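Local coordinates for putative Glycerophosphoryl diester phosphodiesterase (Silicibacter pomeroyi, PDB 3L12), which is a putative member of the glycerophosphoryl diester phosphodiesterase family, a TIM-barrel protein that carries a bound magnesium ion, at residues V54-G59 / M92-I97; F188-L193 / T205-Q210; E280-M285 / G299-I304. All coordinates share one frame; numbering follows the deposited sequence. Where two conformers were deposited one is given.

Contact 1: residues V54-G59 / M92-I97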
loop_
_atom_site.group_PDB
_atom_site.type_symbol
_atom_site.label_atom_id
_atom_site.label_comp_id
_atom_site.label_asym_id
_atom_site.label_seq_id
_atom_site.Cartn_x
_atom_site.Cartn_y
_atom_site.Cartn_z
ATOM N N VAL A 54 21.642 10.633 -4.278
ATOM C CA VAL A 54 22.207 11.807 -4.928
ATOM C C VAL A 54 22.823 12.722 -3.841
ATOM O O VAL A 54 22.342 12.762 -2.678
ATOM C CB VAL A 54 21.032 12.517 -5.696
ATOM C CG1 VAL A 54 21.469 13.841 -6.238
ATOM C CG2 VAL A 54 20.415 11.572 -6.786
HETATM N N MSE A 55 23.899 13.458 -4.174
HETATM C CA MSE A 55 24.530 14.373 -3.243
HETATM C C MSE A 55 23.965 15.814 -3.264
HETATM O O MSE A 55 23.777 16.363 -4.339
HETATM C CB MSE A 55 26.015 14.493 -3.556
HETATM C CG MSE A 55 26.833 13.203 -3.503
HETATM SE SE MSE A 55 26.764 12.403 -1.732
HETATM C CE MSE A 55 27.462 13.524 -0.762
ATOM N N THR A 56 23.758 16.382 -2.085
ATOM C CA THR A 56 23.398 17.797 -1.975
ATOM C C THR A 56 24.668 18.664 -2.063
ATOM O O THR A 56 25.811 18.182 -2.046
ATOM C CB THR A 56 22.719 18.081 -0.636
ATOM O OG1 THR A 56 23.661 17.872 0.412
ATOM C CG2 THR A 56 21.459 17.167 -0.426
ATOM N N ALA A 57 24.464 19.985 -2.094
ATOM C CA ALA A 57 25.587 20.930 -2.128
ATOM C C ALA A 57 26.460 20.808 -0.902
ATOM O O ALA A 57 27.685 20.998 -0.978
ATOM C CB ALA A 57 25.059 22.378 -2.214
ATOM N N ASP A 58 25.836 20.502 0.233
ATOM C CA ASP A 58 26.569 20.391 1.495
ATOM C C ASP A 58 27.042 18.983 1.812
ATOM O O ASP A 58 27.381 18.692 2.964
ATOM C CB ASP A 58 25.820 21.060 2.675
ATOM C CG ASP A 58 24.362 20.588 2.869
ATOM O OD1 ASP A 58 23.647 20.060 1.960
ATOM O OD2 ASP A 58 23.907 20.855 4.011
ATOM N N GLY A 59 27.074 18.131 0.791
ATOM C CA GLY A 59 27.654 16.795 0.909
ATOM C C GLY A 59 26.820 15.760 1.626
ATOM O O GLY A 59 27.374 14.792 2.181
HETATM N N MSE A 92 21.770 22.759 -4.085
HETATM C CA MSE A 92 20.887 23.013 -2.942
HETATM C C MSE A 92 21.428 22.375 -1.685
HETATM O O MSE A 92 21.971 21.252 -1.719
HETATM C CB MSE A 92 19.493 22.403 -3.186
HETATM C CG MSE A 92 18.875 22.865 -4.437
HETATM SE SE MSE A 92 17.161 21.984 -4.789
HETATM C CE MSE A 92 16.217 22.767 -3.339
ATOM N N THR A 93 21.252 23.049 -0.563
ATOM C CA THR A 93 21.594 22.466 0.713
ATOM C C THR A 93 20.514 21.477 1.085
ATOM O O THR A 93 19.373 21.537 0.587
ATOM C CB THR A 93 21.716 23.494 1.833
ATOM O OG1 THR A 93 20.438 24.078 2.107
ATOM C CG2 THR A 93 22.770 24.598 1.482
ATOM N N TYR A 94 20.841 20.542 1.983
ATOM C CA TYR A 94 19.844 19.609 2.431
ATOM C C TYR A 94 18.674 20.370 3.100
ATOM O O TYR A 94 17.513 20.016 2.886
ATOM C CB TYR A 94 20.395 18.542 3.397
ATOM C CG TYR A 94 19.278 17.623 3.823
ATOM C CD1 TYR A 94 18.564 16.893 2.894
ATOM C CD2 TYR A 94 18.891 17.517 5.150
ATOM C CE1 TYR A 94 17.476 16.080 3.249
ATOM C CE2 TYR A 94 17.821 16.688 5.502
ATOM C CZ TYR A 94 17.108 15.991 4.532
ATOM O OH TYR A 94 16.065 15.160 4.887
ATOM N N ALA A 95 18.964 21.433 3.846
ATOM C CA ALA A 95 17.870 22.216 4.481
ATOM C C ALA A 95 16.888 22.808 3.450
ATOM O O ALA A 95 15.682 22.784 3.654
ATOM C CB ALA A 95 18.416 23.310 5.367
ATOM N N GLU A 96 17.414 23.294 2.343
ATOM C CA GLU A 96 16.581 23.830 1.268
ATOM C C GLU A 96 15.725 22.741 0.653
ATOM O O GLU A 96 14.566 22.985 0.271
ATOM C CB GLU A 96 17.457 24.503 0.222
ATOM C CG GLU A 96 18.085 25.749 0.794
ATOM C CD GLU A 96 19.375 26.206 0.097
ATOM O OE1 GLU A 96 19.794 25.584 -0.903
ATOM O OE2 GLU A 96 19.960 27.243 0.577
ATOM N N ILE A 97 16.285 21.541 0.485
ATOM C CA ILE A 97 15.547 20.426 -0.073
ATOM C C ILE A 97 14.449 19.990 0.869
ATOM O O ILE A 97 13.329 19.665 0.467
ATOM C CB ILE A 97 16.459 19.225 -0.402
ATOM C CG1 ILE A 97 17.331 19.592 -1.622
ATOM C CG2 ILE A 97 15.601 17.974 -0.645
ATOM C CD1 ILE A 97 18.521 18.636 -1.811
HETATM O O HOH W 1 21.628 21.808 4.957
#
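The carboxylate of Asp58 is the flat group that carries this contact; the ring of Tyr94 turns away, with just the methyl CG2 of Thr56 loosely at its edge. The carboxylate is approached from two directions: the backbone N of Tyr94 donates to the syn lone pair of Asp58 OD1 over 2.8 Å, while Thr56 OG1 donates to the same oxygen from above the carboxylate plane at 2.7 Å. A chi1 of 53° in Asp58 swings OD1 to both donors. Its other oxygen, OD2, takes a 2.6 Å bond from a water that in turn accepts from Ala95 N. With three bonds on its two oxygens the carboxylate is fixed in rotation, and its negative charge probably interacts favourably with the amino end of helix 94-98. That end is also closed by a capping box, in which Glu96 N donates to Thr93 OG1 and Thr93 N to Glu96 OE1. Just before the cap, Ala57 N donates to Met92 O (2.8 Å, 165° at the hydrogen) from above the carbonyl plane, and Thr56 CG2 meets Ile97 CD1 at 3.6 Å. The type I turn Thr56-Gly59 thus joins strand 48-55 to its antiparallel partner 61-63 and holds the start of helix 94-98 beside it; Val62 of that partner touches Thr56 and Tyr94, whose hydroxyl bonds to Val126 O.

Contact 2: residues F188-L193 / T205-Q210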
loop_
_atom_site.group_PDB
_atom_site.type_symbol
_atom_site.label_atom_id
_atom_site.label_comp_id
_atom_site.label_asym_id
_atom_site.label_seq_id
_atom_site.Cartn_x
_atom_site.Cartn_y
_atom_site.Cartn_z
ATOM N N PHE A 188 24.141 3.002 -13.254
ATOM C CA PHE A 188 24.357 3.152 -14.678
ATOM C C PHE A 188 25.783 3.652 -14.925
ATOM O O PHE A 188 26.297 3.497 -16.012
ATOM C CB PHE A 188 23.421 4.175 -15.325
ATOM C CG PHE A 188 22.072 3.627 -15.715
ATOM C CD1 PHE A 188 21.915 2.874 -16.859
ATOM C CD2 PHE A 188 20.979 3.909 -14.947
ATOM C CE1 PHE A 188 20.636 2.433 -17.242
ATOM C CE2 PHE A 188 19.709 3.437 -15.336
ATOM C CZ PHE A 188 19.574 2.725 -16.469
ATOM N N ASP A 189 26.378 4.302 -13.937
ATOM C CA ASP A 189 27.741 4.919 -14.056
ATOM C C ASP A 189 28.740 3.818 -13.742
ATOM O O ASP A 189 29.113 3.590 -12.584
ATOM C CB ASP A 189 27.815 6.100 -13.074
ATOM C CG ASP A 189 28.998 7.017 -13.311
ATOM O OD1 ASP A 189 30.026 6.520 -13.771
ATOM O OD2 ASP A 189 28.857 8.235 -12.996
ATOM N N TRP A 190 29.172 3.126 -14.781
ATOM C CA TRP A 190 30.029 1.986 -14.636
ATOM C C TRP A 190 31.413 2.387 -14.123
ATOM O O TRP A 190 32.030 1.624 -13.397
ATOM C CB TRP A 190 30.094 1.260 -15.971
ATOM C CG TRP A 190 28.850 0.473 -16.351
ATOM C CD1 TRP A 190 27.600 0.598 -15.826
ATOM C CD2 TRP A 190 28.753 -0.505 -17.395
ATOM N NE1 TRP A 190 26.739 -0.283 -16.443
ATOM C CE2 TRP A 190 27.418 -0.957 -17.419
ATOM C CE3 TRP A 190 29.674 -1.077 -18.271
ATOM C CZ2 TRP A 190 26.986 -1.973 -18.270
ATOM C CZ3 TRP A 190 29.231 -2.061 -19.153
ATOM C CH2 TRP A 190 27.892 -2.499 -19.128
ATOM N N ALA A 191 31.879 3.585 -14.480
ATOM C CA ALA A 191 33.169 4.023 -13.974
ATOM C C ALA A 191 33.064 4.188 -12.477
ATOM O O ALA A 191 33.981 3.828 -11.769
ATOM C CB ALA A 191 33.648 5.334 -14.674
ATOM N N LEU A 192 31.937 4.717 -12.002
ATOM C CA LEU A 192 31.695 4.901 -10.577
ATOM C C LEU A 192 31.697 3.561 -9.838
ATOM O O LEU A 192 32.155 3.496 -8.706
ATOM C CB LEU A 192 30.389 5.680 -10.309
ATOM C CG LEU A 192 30.236 6.395 -8.952
ATOM C CD1 LEU A 192 31.254 7.535 -8.776
ATOM C CD2 LEU A 192 28.777 6.926 -8.765
ATOM N N LEU A 193 31.208 2.497 -10.483
ATOM C CA LEU A 193 31.207 1.170 -9.873
ATOM C C LEU A 193 32.658 0.676 -9.686
ATOM O O LEU A 193 32.953 -0.027 -8.737
ATOM C CB LEU A 193 30.361 0.170 -10.679
ATOM C CG LEU A 193 28.874 0.460 -10.722
ATOM C CD1 LEU A 193 28.181 -0.470 -11.726
ATOM C CD2 LEU A 193 28.242 0.351 -9.306
ATOM N N THR A 205 28.971 -5.202 -6.761
ATOM C CA THR A 205 28.625 -4.152 -7.695
ATOM C C THR A 205 27.610 -4.713 -8.701
ATOM O O THR A 205 27.735 -5.871 -9.161
ATOM C CB THR A 205 29.884 -3.572 -8.416
ATOM O OG1 THR A 205 30.629 -4.635 -9.001
ATOM C CG2 THR A 205 30.800 -2.819 -7.425
ATOM N N SER A 206 26.660 -3.856 -9.057
ATOM C CA SER A 206 25.546 -4.178 -9.946
ATOM C C SER A 206 25.437 -3.148 -11.067
ATOM O O SER A 206 25.339 -1.957 -10.819
ATOM C CB SER A 206 24.278 -4.178 -9.099
ATOM O OG SER A 206 23.127 -4.321 -9.883
ATOM N N TYR A 207 25.442 -3.639 -12.308
ATOM C CA TYR A 207 25.555 -2.834 -13.522
ATOM C C TYR A 207 24.229 -2.722 -14.278
ATOM O O TYR A 207 23.738 -3.721 -14.844
ATOM C CB TYR A 207 26.607 -3.484 -14.418
ATOM C CG TYR A 207 28.059 -3.258 -13.956
ATOM C CD1 TYR A 207 28.562 -3.842 -12.782
ATOM C CD2 TYR A 207 28.942 -2.503 -14.716
ATOM C CE1 TYR A 207 29.887 -3.643 -12.396
ATOM C CE2 TYR A 207 30.287 -2.295 -14.318
ATOM C CZ TYR A 207 30.737 -2.841 -13.144
ATOM O OH TYR A 207 32.039 -2.623 -12.712
ATOM N N LEU A 208 23.641 -1.545 -14.228
ATOM C CA LEU A 208 22.434 -1.228 -14.944
ATOM C C LEU A 208 22.767 -1.072 -16.416
ATOM O O LEU A 208 23.839 -0.510 -16.793
ATOM C CB LEU A 208 21.833 0.104 -14.472
ATOM C CG LEU A 208 21.115 -0.018 -13.143
ATOM C CD1 LEU A 208 20.911 1.328 -12.414
ATOM C CD2 LEU A 208 19.751 -0.670 -13.451
ATOM N N SER A 209 21.826 -1.478 -17.257
ATOM C CA SER A 209 21.930 -1.211 -18.700
ATOM C C SER A 209 20.525 -0.972 -19.267
ATOM O O SER A 209 19.515 -1.472 -18.735
ATOM C CB SER A 209 22.615 -2.364 -19.441
ATOM O OG SER A 209 21.834 -3.546 -19.336
ATOM N N GLN A 210 20.461 -0.178 -20.320
ATOM C CA GLN A 210 19.215 0.080 -21.042
ATOM C C GLN A 210 19.596 0.467 -22.494
ATOM O O GLN A 210 20.313 1.440 -22.705
ATOM C CB GLN A 210 18.381 1.157 -20.370
ATOM C CG GLN A 210 17.056 1.434 -21.111
ATOM C CD GLN A 210 16.222 2.436 -20.428
ATOM O OE1 GLN A 210 16.731 3.432 -19.912
ATOM N NE2 GLN A 210 14.919 2.210 -20.405
HETATM O O HOH W 2 24.909 1.768 -17.962
HETATM O O HOH W 3 33.360 -0.647 -14.106
#
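Packing is densest where Leu193 and Trp190 of helix 190-199 close on Tyr207. Leu193 CD1 stands over the centre of one face of the tyrosine ring, 3.4 Å from its centroid, in a CH-pi contact. The CD2 edge of the same ring turns into the indole face in a T-shaped pair, with centroids of the five-membered ring and the phenol 4.6 Å apart and planes at 72°. Tyr207 CD2 comes within 3.3 Å of Trp190 CD2. Trp190 NE1 donates in its ring plane to Leu208 O (2.9 Å, 150° at the hydrogen), which fixes the indole. At the Tyr207 hydroxyl, which also bonds to Arg197, a water bridges to Trp190 O. Phe188 adds a second CH-pi contact, Leu208 CB lying 3.6 Å from its ring centroid. The looser side is the partly exposed end at Phe188 and Gln210: a water donates to both Phe188 O and Leu208 O, and Phe188 CE1 approaches Gln210 N only to 4.0 Å. Strand 183-187, helix 190-199 and strand 205-209 form a beta-alpha-beta unit with parallel strands, the repeating element of a TIM barrel, and the contact seats the first turn of its helix on the second strand.

Contact 3: residues E280-M285 / G299-I304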
loop_
_atom_site.group_PDB
_atom_site.type_symbol
_atom_site.label_atom_id
_atom_site.label_comp_id
_atom_site.label_asym_id
_atom_site.label_seq_id
_atom_site.Cartn_x
_atom_site.Cartn_y
_atom_site.Cartn_z
ATOM N N GLU A 280 1.560 -9.220 -18.067
ATOM C CA GLU A 280 2.173 -10.071 -19.085
ATOM C C GLU A 280 3.706 -9.940 -19.096
ATOM O O GLU A 280 4.377 -10.888 -19.477
ATOM C CB GLU A 280 1.615 -9.790 -20.507
ATOM C CG GLU A 280 0.112 -10.129 -20.777
ATOM C CD GLU A 280 -0.521 -9.287 -21.925
ATOM O OE1 GLU A 280 -1.453 -9.782 -22.624
ATOM O OE2 GLU A 280 -0.086 -8.111 -22.128
ATOM N N ASP A 281 4.231 -8.762 -18.735
ATOM C CA ASP A 281 5.693 -8.535 -18.655
ATOM C C ASP A 281 6.274 -9.224 -17.431
ATOM O O ASP A 281 7.293 -9.888 -17.518
ATOM C CB ASP A 281 6.024 -7.058 -18.632
ATOM C CG ASP A 281 5.606 -6.312 -19.931
ATOM O OD1 ASP A 281 5.527 -6.925 -21.013
ATOM O OD2 ASP A 281 5.338 -5.094 -19.821
ATOM N N ILE A 282 5.563 -9.124 -16.324
ATOM C CA ILE A 282 6.009 -9.816 -15.074
ATOM C C ILE A 282 6.097 -11.303 -15.319
ATOM O O ILE A 282 7.129 -11.948 -15.063
ATOM C CB ILE A 282 5.104 -9.466 -13.900
ATOM C CG1 ILE A 282 5.188 -7.977 -13.556
ATOM C CG2 ILE A 282 5.440 -10.322 -12.662
ATOM C CD1 ILE A 282 4.048 -7.464 -12.653
ATOM N N ARG A 283 5.026 -11.862 -15.888
ATOM C CA ARG A 283 4.983 -13.270 -16.227
ATOM C C ARG A 283 6.100 -13.678 -17.188
ATOM O O ARG A 283 6.758 -14.680 -16.961
ATOM C CB ARG A 283 3.595 -13.634 -16.807
ATOM C CG ARG A 283 3.394 -15.079 -17.100
ATOM C CD ARG A 283 1.930 -15.390 -17.376
ATOM N NE ARG A 283 1.080 -15.223 -16.210
ATOM C CZ ARG A 283 0.811 -16.190 -15.318
ATOM N NH1 ARG A 283 1.252 -17.422 -15.475
ATOM N NH2 ARG A 283 0.020 -15.918 -14.298
ATOM N N ARG A 284 6.315 -12.917 -18.256
ATOM C CA ARG A 284 7.356 -13.239 -19.249
ATOM C C ARG A 284 8.742 -13.199 -18.608
ATOM O O ARG A 284 9.563 -14.103 -18.877
ATOM C CB ARG A 284 7.300 -12.281 -20.452
ATOM C CG ARG A 284 8.245 -12.671 -21.562
ATOM C CD ARG A 284 8.055 -11.845 -22.798
ATOM N NE ARG A 284 8.506 -10.469 -22.610
ATOM C CZ ARG A 284 7.723 -9.434 -22.321
ATOM N NH1 ARG A 284 6.401 -9.570 -22.206
ATOM N NH2 ARG A 284 8.272 -8.235 -22.140
HETATM N N MSE A 285 8.992 -12.212 -17.732
HETATM C CA MSE A 285 10.289 -12.117 -17.081
HETATM C C MSE A 285 10.524 -13.299 -16.134
HETATM O O MSE A 285 11.599 -13.865 -16.129
HETATM C CB MSE A 285 10.504 -10.789 -16.322
HETATM C CG MSE A 285 10.646 -9.584 -17.171
HETATM SE SE MSE A 285 12.119 -9.694 -18.485
HETATM C CE MSE A 285 11.175 -10.410 -19.973
ATOM N N GLY A 299 2.827 -6.119 -4.812
ATOM C CA GLY A 299 1.738 -7.066 -4.599
ATOM C C GLY A 299 1.342 -7.752 -5.888
ATOM O O GLY A 299 1.068 -8.943 -5.885
ATOM N N ARG A 300 1.205 -6.985 -6.981
ATOM C CA ARG A 300 0.876 -7.524 -8.296
ATOM C C ARG A 300 1.865 -8.601 -8.687
ATOM O O ARG A 300 1.470 -9.671 -9.206
ATOM C CB ARG A 300 0.879 -6.375 -9.296
ATOM C CG ARG A 300 0.579 -6.837 -10.711
ATOM C CD ARG A 300 0.676 -5.667 -11.698
ATOM N NE ARG A 300 -0.330 -4.643 -11.351
ATOM C CZ ARG A 300 -0.365 -3.430 -11.904
ATOM N NH1 ARG A 300 0.577 -3.031 -12.776
ATOM N NH2 ARG A 300 -1.340 -2.595 -11.585
ATOM N N THR A 301 3.157 -8.300 -8.462
ATOM C CA THR A 301 4.251 -9.219 -8.786
ATOM C C THR A 301 4.185 -10.463 -7.923
ATOM O O THR A 301 4.315 -11.606 -8.402
ATOM C CB THR A 301 5.592 -8.496 -8.675
ATOM O OG1 THR A 301 5.600 -7.402 -9.611
ATOM C CG2 THR A 301 6.730 -9.474 -9.048
ATOM N N GLN A 302 4.007 -10.286 -6.626
ATOM C CA GLN A 302 3.834 -11.431 -5.716
ATOM C C GLN A 302 2.720 -12.349 -6.188
ATOM O O GLN A 302 2.883 -13.574 -6.228
ATOM C CB GLN A 302 3.484 -10.950 -4.331
ATOM C CG GLN A 302 4.607 -10.272 -3.546
ATOM C CD GLN A 302 4.150 -9.547 -2.288
ATOM O OE1 GLN A 302 2.933 -9.365 -2.016
ATOM N NE2 GLN A 302 5.119 -9.096 -1.514
ATOM N N ARG A 303 1.560 -11.767 -6.523
ATOM C CA ARG A 303 0.416 -12.585 -6.943
ATOM C C ARG A 303 0.654 -13.392 -8.224
ATOM O O ARG A 303 0.226 -14.545 -8.334
ATOM C CB ARG A 303 -0.821 -11.709 -7.014
ATOM C CG ARG A 303 -1.333 -11.359 -5.641
ATOM C CD ARG A 303 -2.114 -12.538 -4.941
ATOM N NE ARG A 303 -3.270 -12.842 -5.781
ATOM C CZ ARG A 303 -4.395 -12.149 -5.792
ATOM N NH1 ARG A 303 -4.686 -11.281 -4.815
ATOM N NH2 ARG A 303 -5.265 -12.372 -6.758
ATOM N N ILE A 304 1.389 -12.810 -9.132
ATOM C CA ILE A 304 1.754 -13.509 -10.384
ATOM C C ILE A 304 2.736 -14.633 -10.068
ATOM O O ILE A 304 2.544 -15.743 -10.523
ATOM C CB ILE A 304 2.285 -12.555 -11.459
ATOM C CG1 ILE A 304 1.121 -11.736 -12.049
ATOM C CG2 ILE A 304 3.017 -13.321 -12.529
ATOM C CD1 ILE A 304 1.565 -10.525 -12.767
#
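Both isoleucines at this crossing hold CG1 anti to the carbonyl carbon (chi1 -64° in Ile282, -74° in Ile304), and CG2 therefore lies anti to the backbone N in each. The two CG2 methyls meet at 3.9 Å, and Ile304 CD1 reaches Ile282 CB at the same separation. With chi2 extended, Ile282 projects its CD1 between neighbouring side chains of the other helix, 3.4 Å from Thr301 OG1 and 3.9 Å from Arg300 CD. Thr301 CG2 adds a methyl contact with Ile282 CG2 at 3.9 Å. No hydrogen bond spans the two segments, so the join is made by van der Waals packing. Thr301 OG1 turns its polarity elsewhere, to Tyr297 O and Thr295 OG1, and Arg300 NE forms a salt bridge with Asp117 of the second subunit. Ile304 CG2 lies loosely over one face of the Arg283 guanidinium, whose NH2 forms a salt bridge with Asp307. The segment axes approach to 9.9 Å and cross at -51°. Helices 279-288 and 298-307 precede and follow strand 292-295 in the chain and belong to the outer layer of the barrel.

The three contacts follow one another along the chain and do not touch. Contacts 1 and 2 both reach the barrel sheet, with centres about 24 Å apart and nearest atoms about 8 Å apart. Contact 3 lies on the opposite side of the chain's centre from contact 1, about 37 Å between centres, and about 25 Å between centres from contact 2. The magnesium ion is bound by Glu50, Asp52 and Glu149; the first two belong to strand 48-55, and the turn following this strand makes contact 1. Contact 2 is close to this site: the Leu208 side chain is about 6 Å from the ion, Phe188 and Leu208 both touch Glu149, and the Phe188 side chain is about 4 Å from an unidentified bound ligand. Contact 3, instead, borders the second subunit.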